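Local coordinates for protein LbaCas13a H328A (C2c2) (Lachnospiraceae bacterium NK4A179, PDB 5WLH) that binds CRISPR pre-crRNA and, as a Cas13a effector that cuts at adenines, probably cleaves RNA once its guide pairs with a target, at residues N163-N168 against K200-N205; T574-D579 against K621-A626; A891-R896 against V963-D968. All coordinates share one frame; numbering follows the deposited sequence.

Contact 1: residues N163-N168 against K200-N205; sequences NRIKNN and KKLLMN
A helix-helix interface in the N-terminal part of the chain brings Ile165, near the end of helix 158-166, against Leu202 and Leu203 of helix 193-206. The isoleucine points toward the second helix and divides its two branches between the leucines. Its CD1 tip meets Leu202 CD2 at 3.7 Å, while the shorter branch sets CG2 at 3.9 Å from Leu203 CD2. This split follows from the first torsion: CG2 lies opposite the backbone N and CG1 beside it (chi1 -76°), and the extended CG1 arm carries CD1 toward Leu202. Neither leucine starts out toward helix 158-166, but each bends its far end back to it, Leu203 crossing the isoleucine at about a right angle. The CA atoms of Ile165 and Leu203 are 8.2 Å apart, and no hydrogen bond runs between the two segments. Leu202 also packs on Ile162 one turn earlier in helix 158-166 and on Phe222 of helix 218-230, whereas Leu203 rests on Ile178 of helix 175-185. The buried isoleucine set against two consecutive leucines belongs to the apolar interior of a cluster of short helices, an arrangement found in all-helical domains.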
ATOM      1  N   ASN A 163     -12.002 -49.496 -13.219  1.00 39.79           N
ATOM      2  CA  ASN A 163     -12.022 -50.431 -12.098  1.00 41.75           C
ATOM      3  C   ASN A 163     -11.548 -49.768 -10.813  1.00 43.55           C
ATOM      4  O   ASN A 163     -12.154 -49.955  -9.754  1.00 41.25           O
ATOM      5  CB  ASN A 163     -11.161 -51.655 -12.415  1.00 37.83           C
ATOM      6  CG  ASN A 163     -11.772 -52.537 -13.478  1.00 41.46           C
ATOM      7  OD1 ASN A 163     -12.982 -52.498 -13.721  1.00 42.24           O
ATOM      8  ND2 ASN A 163     -10.936 -53.344 -14.124  1.00 42.86           N
ATOM      9  N   ARG A 164     -10.466 -48.992 -10.877  1.00 44.72           N
ATOM     10  CA  ARG A 164      -9.991 -48.326  -9.671  1.00 45.30           C
ATOM     11  C   ARG A 164     -10.988 -47.273  -9.198  1.00 46.61           C
ATOM     12  O   ARG A 164     -11.186 -47.095  -7.989  1.00 47.91           O
ATOM     13  CB  ARG A 164      -8.613 -47.712  -9.924  1.00 44.48           C
ATOM     14  CG  ARG A 164      -7.519 -48.733 -10.209  1.00 50.75           C
ATOM     15  CD  ARG A 164      -7.336 -49.720  -9.058  1.00 53.21           C
ATOM     16  NE  ARG A 164      -6.672 -49.105  -7.911  1.00 57.19           N
ATOM     17  CZ  ARG A 164      -5.488 -49.480  -7.430  1.00 60.29           C
ATOM     18  NH1 ARG A 164      -4.970 -48.851  -6.379  1.00 59.40           N
ATOM     19  NH2 ARG A 164      -4.818 -50.480  -7.995  1.00 61.70           N
ATOM     20  N   ILE A 165     -11.655 -46.597 -10.138  1.00 44.58           N
ATOM     21  CA  ILE A 165     -12.582 -45.523  -9.788  1.00 45.21           C
ATOM     22  C   ILE A 165     -13.828 -46.076  -9.095  1.00 48.77           C
ATOM     23  O   ILE A 165     -14.333 -45.479  -8.137  1.00 49.78           O
ATOM     24  CB  ILE A 165     -12.944 -44.706 -11.044  1.00 44.29           C
ATOM     25  CG1 ILE A 165     -11.789 -43.778 -11.426  1.00 43.53           C
ATOM     26  CG2 ILE A 165     -14.214 -43.895 -10.834  1.00 48.84           C
ATOM     27  CD1 ILE A 165     -11.919 -43.212 -12.830  1.00 44.08           C
ATOM     28  N   LYS A 166     -14.350 -47.205  -9.563  1.00 51.28           N
ATOM     29  CA  LYS A 166     -15.578 -47.744  -8.987  1.00 58.07           C
ATOM     30  C   LYS A 166     -15.327 -48.813  -7.928  1.00 61.34           C
ATOM     31  O   LYS A 166     -16.290 -49.337  -7.356  1.00 61.94           O
ATOM     32  CB  LYS A 166     -16.484 -48.303 -10.092  1.00 62.12           C
ATOM     33  CG  LYS A 166     -16.086 -49.668 -10.621  1.00 65.92           C
ATOM     34  CD  LYS A 166     -16.925 -50.045 -11.840  1.00 68.71           C
ATOM     35  CE  LYS A 166     -18.396 -50.179 -11.488  1.00 70.77           C
ATOM     36  NZ  LYS A 166     -19.242 -50.335 -12.705  1.00 71.99           N
ATOM     37  N   ASN A 167     -14.064 -49.128  -7.634  1.00 61.91           N
ATOM     38  CA  ASN A 167     -13.765 -50.187  -6.674  1.00 61.78           C
ATOM     39  C   ASN A 167     -14.214 -49.828  -5.260  1.00 62.11           C
ATOM     40  O   ASN A 167     -14.487 -50.725  -4.455  1.00 63.44           O
ATOM     41  CB  ASN A 167     -12.268 -50.498  -6.695  1.00 61.01           C
ATOM     42  CG  ASN A 167     -11.922 -51.755  -5.924  1.00 63.46           C
ATOM     43  OD1 ASN A 167     -11.451 -51.687  -4.787  1.00 64.48           O
ATOM     44  ND2 ASN A 167     -12.147 -52.913  -6.537  1.00 62.36           N
ATOM     45  N   ASN A 168     -14.297 -48.539  -4.932  1.00 59.18           N
ATOM     46  CA  ASN A 168     -14.753 -48.100  -3.619  1.00 61.47           C
ATOM     47  C   ASN A 168     -16.124 -47.439  -3.663  1.00 66.75           C
ATOM     48  O   ASN A 168     -16.564 -46.884  -2.651  1.00 67.36           O
ATOM     49  CB  ASN A 168     -13.745 -47.137  -2.990  1.00 58.56           C
ATOM     50  CG  ASN A 168     -12.364 -47.744  -2.846  1.00 55.81           C
ATOM     51  OD1 ASN A 168     -12.187 -48.954  -2.977  1.00 55.15           O
ATOM     52  ND2 ASN A 168     -11.372 -46.899  -2.579  1.00 54.58           N
ATOM     53  N   LYS A 200     -14.709 -36.674 -17.900  1.00 30.00           N
ATOM     54  CA  LYS A 200     -16.150 -36.883 -17.910  1.00 30.73           C
ATOM     55  C   LYS A 200     -16.522 -38.133 -18.700  1.00 28.44           C
ATOM     56  O   LYS A 200     -17.346 -38.937 -18.255  1.00 26.73           O
ATOM     57  CB  LYS A 200     -16.860 -35.667 -18.489  1.00 31.35           C
ATOM     58  CG  LYS A 200     -18.335 -35.951 -18.733  1.00 34.77           C
ATOM     59  CD  LYS A 200     -19.191 -34.731 -18.578  1.00 40.52           C
ATOM     60  CE  LYS A 200     -20.659 -35.135 -18.534  1.00 38.11           C
ATOM     61  NZ  LYS A 200     -21.519 -33.933 -18.593  1.00 39.82           N
ATOM     62  N   LYS A 201     -15.915 -38.311 -19.870  1.00 27.10           N
ATOM     63  CA  LYS A 201     -16.197 -39.479 -20.698  1.00 27.67           C
ATOM     64  C   LYS A 201     -15.832 -40.760 -19.966  1.00 30.05           C
ATOM     65  O   LYS A 201     -16.589 -41.739 -19.981  1.00 27.13           O
ATOM     66  CB  LYS A 201     -15.418 -39.371 -22.008  1.00 26.98           C
ATOM     67  CG  LYS A 201     -15.568 -40.529 -22.982  1.00 28.84           C
ATOM     68  CD  LYS A 201     -15.212 -40.043 -24.401  1.00 29.16           C
ATOM     69  CE  LYS A 201     -15.287 -41.166 -25.438  1.00 27.66           C
ATOM     70  NZ  LYS A 201     -14.769 -40.716 -26.776  1.00 27.32           N
ATOM     71  N   LEU A 202     -14.678 -40.752 -19.302  1.00 27.64           N
ATOM     72  CA  LEU A 202     -14.254 -41.893 -18.502  1.00 26.49           C
ATOM     73  C   LEU A 202     -15.241 -42.181 -17.378  1.00 24.06           C
ATOM     74  O   LEU A 202     -15.602 -43.341 -17.145  1.00 30.59           O
ATOM     75  CB  LEU A 202     -12.865 -41.616 -17.939  1.00 26.21           C
ATOM     76  CG  LEU A 202     -12.345 -42.523 -16.833  1.00 29.20           C
ATOM     77  CD1 LEU A 202     -12.073 -43.862 -17.407  1.00 33.59           C
ATOM     78  CD2 LEU A 202     -11.067 -41.933 -16.249  1.00 37.31           C
ATOM     79  N   LEU A 203     -15.695 -41.143 -16.672  1.00 29.45           N
ATOM     80  CA  LEU A 203     -16.607 -41.359 -15.549  1.00 27.77           C
ATOM     81  C   LEU A 203     -17.972 -41.838 -16.023  1.00 31.88           C
ATOM     82  O   LEU A 203     -18.622 -42.646 -15.350  1.00 30.09           O
ATOM     83  CB  LEU A 203     -16.754 -40.077 -14.733  1.00 27.69           C
ATOM     84  CG  LEU A 203     -15.507 -39.737 -13.917  1.00 28.99           C
ATOM     85  CD1 LEU A 203     -15.606 -38.316 -13.374  1.00 28.90           C
ATOM     86  CD2 LEU A 203     -15.352 -40.749 -12.787  1.00 31.20           C
ATOM     87  N   MET A 204     -18.442 -41.327 -17.162  1.00 29.17           N
ATOM     88  CA  MET A 204     -19.715 -41.812 -17.692  1.00 31.57           C
ATOM     89  C   MET A 204     -19.613 -43.274 -18.108  1.00 31.39           C
ATOM     90  O   MET A 204     -20.540 -44.061 -17.863  1.00 34.29           O
ATOM     91  CB  MET A 204     -20.173 -40.933 -18.856  1.00 30.40           C
ATOM     92  CG  MET A 204     -20.508 -39.492 -18.440  1.00 31.42           C
ATOM     93  SD  MET A 204     -22.035 -39.287 -17.494  1.00 33.38           S
ATOM     94  CE  MET A 204     -23.270 -39.441 -18.797  1.00 37.43           C
ATOM     95  N   ASN A 205     -18.496 -43.657 -18.731  1.00 32.31           N
ATOM     96  CA  ASN A 205     -18.269 -45.061 -19.044  1.00 33.42           C
ATOM     97  C   ASN A 205     -18.144 -45.892 -17.772  1.00 39.60           C
ATOM     98  O   ASN A 205     -18.660 -47.015 -17.700  1.00 39.59           O
ATOM     99  CB  ASN A 205     -17.018 -45.222 -19.913  1.00 36.28           C
ATOM    100  CG  ASN A 205     -17.160 -44.552 -21.286  1.00 45.12           C
ATOM    101  OD1 ASN A 205     -18.269 -44.230 -21.717  1.00 46.56           O
ATOM    102  ND2 ASN A 205     -16.031 -44.333 -21.969  1.00 42.87           N
TER

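Contact 2: residues T574-D579 against K621-A626; sequences TDFPFD and KELISA
The Phe576 ring presents its edge to the first turns of helix 621-632: Leu623 CD1 lies near the ring plane, 3.8 Å from Phe576 CE2, and Ala626 O sits near that plane too, 3.5 Å from Phe576 CE1. One face of the ring carries Pro577 CD, displaced toward the rim. Phe578 CG lies in plane at the edge of the same ring, and Phe576 CD2 stands 3.4 Å above the plane of the Phe578 ring, over its centre, where that second ring offers its face. At the far end of the phenylalanine, Phe576 CZ touches Ala626 CB at 3.6 Å. With CG opposite the backbone N (chi1 -170°), the ring is carried from the loop toward the helix, and Leu623 crosses it at about a right angle. The loop itself is folded tightly: Pro577 centres an inverse gamma turn, closed by Phe578 N bonding to Phe576 O at 2.8 Å. Trp573 and His630 add edge-to-face ring contacts with Phe576, and Tyr581 touches both Leu623 and Ala626. With an alanine at Phe576, Leu623 CD1 and Ala626 CB would probably be left without their partner from the loop, and one face of the Phe578 ring would probably lose the edge that covers it. No hydrogen bond crosses between 574-579 and 621-626, so the segments are held together by the shape fit of the ring edge against Leu623 and Ala626 rather than by directional bonds.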
ATOM      1  N   THR A 574       7.010  31.151  27.814  1.00 41.98           N
ATOM      2  CA  THR A 574       7.128  32.480  28.410  1.00 44.56           C
ATOM      3  C   THR A 574       8.582  32.876  28.638  1.00 49.85           C
ATOM      4  O   THR A 574       8.899  34.071  28.661  1.00 54.37           O
ATOM      5  CB  THR A 574       6.361  32.531  29.732  1.00 41.89           C
ATOM      6  OG1 THR A 574       6.977  31.636  30.664  1.00 43.29           O
ATOM      7  CG2 THR A 574       4.911  32.112  29.522  1.00 42.80           C
ATOM      8  N   ASP A 575       9.473  31.899  28.803  1.00 54.46           N
ATOM      9  CA  ASP A 575      10.889  32.139  29.056  1.00 56.20           C
ATOM     10  C   ASP A 575      11.739  32.118  27.789  1.00 53.13           C
ATOM     11  O   ASP A 575      12.971  32.188  27.883  1.00 52.12           O
ATOM     12  CB  ASP A 575      11.428  31.093  30.038  1.00 61.77           C
ATOM     13  CG  ASP A 575      11.674  29.748  29.374  1.00 66.15           C
ATOM     14  OD1 ASP A 575      10.839  29.332  28.538  1.00 62.85           O
ATOM     15  OD2 ASP A 575      12.702  29.107  29.685  1.00 70.50           O
ATOM     16  N   PHE A 576      11.115  32.013  26.607  1.00 46.29           N
ATOM     17  CA  PHE A 576      11.877  31.856  25.371  1.00 39.14           C
ATOM     18  C   PHE A 576      12.133  33.217  24.741  1.00 37.15           C
ATOM     19  O   PHE A 576      11.184  33.970  24.508  1.00 39.26           O
ATOM     20  CB  PHE A 576      11.128  30.963  24.377  1.00 34.51           C
ATOM     21  CG  PHE A 576      11.951  30.562  23.181  1.00 35.84           C
ATOM     22  CD1 PHE A 576      12.918  29.572  23.287  1.00 36.11           C
ATOM     23  CD2 PHE A 576      11.758  31.170  21.958  1.00 36.06           C
ATOM     24  CE1 PHE A 576      13.673  29.193  22.191  1.00 33.21           C
ATOM     25  CE2 PHE A 576      12.514  30.801  20.852  1.00 35.50           C
ATOM     26  CZ  PHE A 576      13.473  29.813  20.975  1.00 33.92           C
ATOM     27  N   PRO A 577      13.382  33.554  24.433  1.00 40.26           N
ATOM     28  CA  PRO A 577      13.693  34.896  23.902  1.00 42.02           C
ATOM     29  C   PRO A 577      13.375  35.017  22.417  1.00 41.76           C
ATOM     30  O   PRO A 577      14.254  35.046  21.551  1.00 45.88           O
ATOM     31  CB  PRO A 577      15.188  35.025  24.207  1.00 38.00           C
ATOM     32  CG  PRO A 577      15.700  33.621  24.073  1.00 42.05           C
ATOM     33  CD  PRO A 577      14.586  32.719  24.566  1.00 40.88           C
ATOM     34  N   PHE A 578      12.077  35.093  22.108  1.00 45.93           N
ATOM     35  CA  PHE A 578      11.647  35.207  20.716  1.00 48.19           C
ATOM     36  C   PHE A 578      12.245  36.437  20.053  1.00 51.88           C
ATOM     37  O   PHE A 578      12.588  36.410  18.866  1.00 47.88           O
ATOM     38  CB  PHE A 578      10.123  35.265  20.633  1.00 45.60           C
ATOM     39  CG  PHE A 578       9.456  33.936  20.794  1.00 43.27           C
ATOM     40  CD1 PHE A 578       9.543  32.974  19.797  1.00 43.93           C
ATOM     41  CD2 PHE A 578       8.748  33.642  21.951  1.00 44.23           C
ATOM     42  CE1 PHE A 578       8.927  31.742  19.949  1.00 44.26           C
ATOM     43  CE2 PHE A 578       8.127  32.410  22.111  1.00 44.55           C
ATOM     44  CZ  PHE A 578       8.217  31.463  21.110  1.00 44.56           C
ATOM     45  N   ASP A 579      12.372  37.531  20.805  1.00 54.49           N
ATOM     46  CA  ASP A 579      12.831  38.775  20.207  1.00 54.66           C
ATOM     47  C   ASP A 579      14.303  38.724  19.838  1.00 46.62           C
ATOM     48  O   ASP A 579      14.725  39.468  18.949  1.00 51.42           O
ATOM     49  CB  ASP A 579      12.539  39.938  21.150  1.00 63.41           C
ATOM     50  CG  ASP A 579      11.079  40.347  21.117  1.00 69.21           C
ATOM     51  OD1 ASP A 579      10.423  40.127  20.073  1.00 72.56           O
ATOM     52  OD2 ASP A 579      10.582  40.873  22.135  1.00 70.94           O
ATOM     53  N   LYS A 621      17.546  29.357  11.060  1.00 30.85           N
ATOM     54  CA  LYS A 621      17.943  28.071  11.626  1.00 30.23           C
ATOM     55  C   LYS A 621      18.223  28.188  13.110  1.00 31.95           C
ATOM     56  O   LYS A 621      17.990  27.237  13.860  1.00 29.94           O
ATOM     57  CB  LYS A 621      19.183  27.523  10.914  1.00 30.41           C
ATOM     58  CG  LYS A 621      19.033  27.350   9.410  1.00 36.18           C
ATOM     59  CD  LYS A 621      20.339  26.819   8.819  1.00 45.45           C
ATOM     60  CE  LYS A 621      21.555  27.414   9.536  1.00 52.05           C
ATOM     61  NZ  LYS A 621      22.620  27.831   8.585  1.00 54.89           N
ATOM     62  N   GLU A 622      18.727  29.340  13.554  1.00 28.69           N
ATOM     63  CA  GLU A 622      18.979  29.507  14.978  1.00 28.75           C
ATOM     64  C   GLU A 622      17.679  29.468  15.765  1.00 26.50           C
ATOM     65  O   GLU A 622      17.621  28.888  16.853  1.00 29.80           O
ATOM     66  CB  GLU A 622      19.732  30.818  15.229  1.00 30.36           C
ATOM     67  CG  GLU A 622      21.170  30.794  14.706  1.00 34.57           C
ATOM     68  CD  GLU A 622      21.266  30.946  13.190  1.00 45.25           C
ATOM     69  OE1 GLU A 622      20.443  31.680  12.596  1.00 45.07           O
ATOM     70  OE2 GLU A 622      22.167  30.326  12.591  1.00 54.16           O
ATOM     71  N   LEU A 623      16.621  30.075  15.225  1.00 28.64           N
ATOM     72  CA  LEU A 623      15.334  30.050  15.912  1.00 28.74           C
ATOM     73  C   LEU A 623      14.799  28.624  16.021  1.00 29.46           C
ATOM     74  O   LEU A 623      14.473  28.155  17.117  1.00 30.10           O
ATOM     75  CB  LEU A 623      14.343  30.955  15.185  1.00 30.63           C
ATOM     76  CG  LEU A 623      12.865  30.852  15.587  1.00 29.87           C
ATOM     77  CD1 LEU A 623      12.639  31.142  17.072  1.00 28.32           C
ATOM     78  CD2 LEU A 623      12.028  31.763  14.702  1.00 31.76           C
ATOM     79  N   ILE A 624      14.725  27.915  14.891  1.00 33.12           N
ATOM     80  CA  ILE A 624      14.193  26.552  14.897  1.00 27.30           C
ATOM     81  C   ILE A 624      15.025  25.657  15.810  1.00 30.19           C
ATOM     82  O   ILE A 624      14.486  24.874  16.600  1.00 26.30           O
ATOM     83  CB  ILE A 624      14.129  25.995  13.459  1.00 24.99           C
ATOM     84  CG1 ILE A 624      13.330  26.928  12.549  1.00 26.52           C
ATOM     85  CG2 ILE A 624      13.511  24.585  13.458  1.00 26.83           C
ATOM     86  CD1 ILE A 624      11.876  27.117  12.969  1.00 29.16           C
ATOM     87  N   SER A 625      16.353  25.773  15.727  1.00 29.45           N
ATOM     88  CA  SER A 625      17.233  24.979  16.575  1.00 28.14           C
ATOM     89  C   SER A 625      17.019  25.290  18.049  1.00 30.36           C
ATOM     90  O   SER A 625      17.031  24.384  18.890  1.00 29.88           O
ATOM     91  CB  SER A 625      18.693  25.230  16.187  1.00 32.54           C
ATOM     92  OG  SER A 625      19.558  24.744  17.198  1.00 38.65           O
ATOM     93  N   ALA A 626      16.841  26.569  18.388  1.00 31.19           N
ATOM     94  CA  ALA A 626      16.593  26.926  19.781  1.00 31.41           C
ATOM     95  C   ALA A 626      15.235  26.431  20.243  1.00 30.97           C
ATOM     96  O   ALA A 626      15.071  26.069  21.416  1.00 30.03           O
ATOM     97  CB  ALA A 626      16.696  28.445  19.965  1.00 28.41           C
TER

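Contact 3: residues A891-R896 against V963-D968; sequences AGLISR and VDAVID
Leu893 reaches helix 960-974 through a single methyl, CD2, which is pressed against Ala965 CB at 3.5 Å and lies 4.1 Å from Val966 CG2. The leucine sets out toward the opposing helix, with CG opposite its backbone N (chi1 -173°), and crosses the valine at about a right angle. The small side chain of Ala965 is consistent with the 8.1 Å between the CA atoms of Leu893 and Ala965. All three touching residues are buried, and the direct contact is wholly apolar.

The polar groups behind Leu893 belong to its own helical turn. Gly892 O accepts a bond from Ser895 OG at 3.1 Å, with the hydroxyl tilted 22° out of the carbonyl plane; the backbone bond that Arg896 N gives to the same oxygen is weak. The guanidinium of Arg896 folds back so that Gly892 O and Leu893 N lie above one of its faces, toward the rim. Its NE forms a salt bridge with Asp962, so a charged link joins the same two helices beside the apolar one.

Farther out, Phe628 of helix 621-632 touches both Leu893 and Val966, so that helices 891-898, 960-974 and 621-632 meet around Phe628. Helix 960-974 packs in addition on helix 901-911 through Val963 and Ile967, and on helix 915-941 through Asp964 and Ile967.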
ATOM      1  N   ALA A 891      21.303  15.211  24.915  1.00 35.24           N
ATOM      2  CA  ALA A 891      22.483  16.076  24.888  1.00 39.74           C
ATOM      3  C   ALA A 891      23.108  16.154  23.494  1.00 38.75           C
ATOM      4  O   ALA A 891      23.302  17.249  22.948  1.00 37.92           O
ATOM      5  CB  ALA A 891      23.502  15.586  25.921  1.00 41.64           C
ATOM      6  N   GLY A 892      23.408  15.002  22.888  1.00 36.14           N
ATOM      7  CA  GLY A 892      24.079  15.018  21.597  1.00 36.97           C
ATOM      8  C   GLY A 892      23.180  15.481  20.466  1.00 35.21           C
ATOM      9  O   GLY A 892      23.610  16.215  19.570  1.00 32.33           O
ATOM     10  N   LEU A 893      21.913  15.084  20.505  1.00 30.67           N
ATOM     11  CA  LEU A 893      20.992  15.442  19.431  1.00 31.44           C
ATOM     12  C   LEU A 893      20.830  16.950  19.294  1.00 31.60           C
ATOM     13  O   LEU A 893      20.660  17.459  18.176  1.00 28.91           O
ATOM     14  CB  LEU A 893      19.638  14.785  19.689  1.00 32.70           C
ATOM     15  CG  LEU A 893      18.602  14.915  18.583  1.00 31.46           C
ATOM     16  CD1 LEU A 893      19.165  14.370  17.270  1.00 30.31           C
ATOM     17  CD2 LEU A 893      17.327  14.189  18.998  1.00 27.41           C
ATOM     18  N   ILE A 894      20.876  17.677  20.412  1.00 30.67           N
ATOM     19  CA  ILE A 894      20.667  19.123  20.377  1.00 31.42           C
ATOM     20  C   ILE A 894      21.670  19.784  19.439  1.00 32.35           C
ATOM     21  O   ILE A 894      21.294  20.548  18.544  1.00 30.62           O
ATOM     22  CB  ILE A 894      20.750  19.709  21.798  1.00 36.15           C
ATOM     23  CG1 ILE A 894      19.596  19.182  22.655  1.00 38.94           C
ATOM     24  CG2 ILE A 894      20.748  21.229  21.753  1.00 39.14           C
ATOM     25  CD1 ILE A 894      19.814  19.385  24.148  1.00 44.55           C
ATOM     26  N   SER A 895      22.962  19.497  19.622  1.00 36.36           N
ATOM     27  CA  SER A 895      23.966  20.123  18.764  1.00 33.04           C
ATOM     28  C   SER A 895      23.835  19.662  17.317  1.00 33.46           C
ATOM     29  O   SER A 895      24.125  20.428  16.391  1.00 32.01           O
ATOM     30  CB  SER A 895      25.381  19.847  19.292  1.00 38.05           C
ATOM     31  OG  SER A 895      25.676  18.461  19.299  1.00 44.52           O
ATOM     32  N   ARG A 896      23.383  18.426  17.095  1.00 36.25           N
ATOM     33  CA  ARG A 896      23.271  17.947  15.723  1.00 34.92           C
ATOM     34  C   ARG A 896      22.104  18.609  15.000  1.00 30.43           C
ATOM     35  O   ARG A 896      22.209  18.928  13.814  1.00 30.00           O
ATOM     36  CB  ARG A 896      23.165  16.425  15.714  1.00 35.95           C
ATOM     37  CG  ARG A 896      24.473  15.767  16.158  1.00 37.78           C
ATOM     38  CD  ARG A 896      24.542  14.291  15.804  1.00 38.41           C
ATOM     39  NE  ARG A 896      23.606  13.482  16.581  1.00 37.67           N
ATOM     40  CZ  ARG A 896      23.846  12.983  17.794  1.00 40.34           C
ATOM     41  NH1 ARG A 896      25.001  13.221  18.406  1.00 41.44           N
ATOM     42  NH2 ARG A 896      22.922  12.252  18.403  1.00 38.14           N
ATOM     43  N   VAL A 963      16.963  11.145  13.199  1.00 21.64           N
ATOM     44  CA  VAL A 963      15.626  11.383  12.669  1.00 19.08           C
ATOM     45  C   VAL A 963      14.603  10.714  13.552  1.00 17.53           C
ATOM     46  O   VAL A 963      13.563  11.294  13.884  1.00 23.57           O
ATOM     47  CB  VAL A 963      15.512  10.879  11.224  1.00 20.48           C
ATOM     48  CG1 VAL A 963      14.093  11.150  10.707  1.00 20.90           C
ATOM     49  CG2 VAL A 963      16.531  11.596  10.359  1.00 24.46           C
ATOM     50  N   ASP A 964      14.885   9.460  13.917  1.00 19.89           N
ATOM     51  CA  ASP A 964      14.024   8.700  14.804  1.00 19.07           C
ATOM     52  C   ASP A 964      13.762   9.457  16.094  1.00 25.33           C
ATOM     53  O   ASP A 964      12.608   9.653  16.487  1.00 21.62           O
ATOM     54  CB  ASP A 964      14.651   7.337  15.072  1.00 21.05           C
ATOM     55  CG  ASP A 964      13.692   6.378  15.750  1.00 26.00           C
ATOM     56  OD1 ASP A 964      13.401   6.579  16.952  1.00 28.35           O
ATOM     57  OD2 ASP A 964      13.202   5.435  15.082  1.00 27.64           O
ATOM     58  N   ALA A 965      14.832   9.920  16.754  1.00 22.34           N
ATOM     59  CA  ALA A 965      14.671  10.611  18.026  1.00 25.03           C
ATOM     60  C   ALA A 965      13.860  11.882  17.858  1.00 21.83           C
ATOM     61  O   ALA A 965      13.065  12.238  18.730  1.00 22.80           O
ATOM     62  CB  ALA A 965      16.045  10.934  18.614  1.00 25.61           C
ATOM     63  N   VAL A 966      14.053  12.585  16.742  1.00 21.68           N
ATOM     64  CA  VAL A 966      13.304  13.814  16.514  1.00 22.93           C
ATOM     65  C   VAL A 966      11.826  13.509  16.343  1.00 25.09           C
ATOM     66  O   VAL A 966      10.966  14.155  16.954  1.00 22.75           O
ATOM     67  CB  VAL A 966      13.855  14.555  15.290  1.00 23.70           C
ATOM     68  CG1 VAL A 966      12.901  15.634  14.900  1.00 24.78           C
ATOM     69  CG2 VAL A 966      15.245  15.145  15.604  1.00 23.04           C
ATOM     70  N   ILE A 967      11.505  12.548  15.473  1.00 22.05           N
ATOM     71  CA  ILE A 967      10.098  12.224  15.265  1.00 18.08           C
ATOM     72  C   ILE A 967       9.479  11.722  16.557  1.00 20.15           C
ATOM     73  O   ILE A 967       8.352  12.087  16.900  1.00 20.62           O
ATOM     74  CB  ILE A 967       9.927  11.198  14.138  1.00 17.40           C
ATOM     75  CG1 ILE A 967      10.506  11.726  12.830  1.00 22.31           C
ATOM     76  CG2 ILE A 967       8.424  10.893  13.946  1.00 21.87           C
ATOM     77  CD1 ILE A 967      10.317  10.755  11.665  1.00 23.51           C
ATOM     78  N   ASP A 968      10.208  10.870  17.286  1.00 21.94           N
ATOM     79  CA  ASP A 968       9.724  10.354  18.562  1.00 21.24           C
ATOM     80  C   ASP A 968       9.427  11.489  19.533  1.00 23.78           C
ATOM     81  O   ASP A 968       8.424  11.446  20.267  1.00 23.83           O
ATOM     82  CB  ASP A 968      10.751   9.386  19.146  1.00 25.32           C
ATOM     83  CG  ASP A 968      10.388   8.924  20.549  1.00 30.82           C
ATOM     84  OD1 ASP A 968       9.628   7.947  20.675  1.00 29.46           O
ATOM     85  OD2 ASP A 968      10.858   9.553  21.526  1.00 30.14           O
TER

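How the contacts relate
The three contacts follow one another along the chain without overlap. Contact 1 has its centre about 88 Å from that of contact 2 and about 74 Å from that of contact 3, across the chain's centre from both. Contacts 2 and 3 are neighbours, with centres about 17 Å apart; helix 621-632 serves both, and helix 901-911 also packs near each. Measured between nearest atoms, contact 3 comes within about 6 Å of the bound RNA, against about 15 and 19 Å for contacts 1 and 2. Contact 1 thus belongs to a separate N-terminal helical region, while contacts 2 and 3 lie together where an R-x4-H sequence between 579 and 621 is consistent with the first HEPN nuclease motif of Cas13 enzymes.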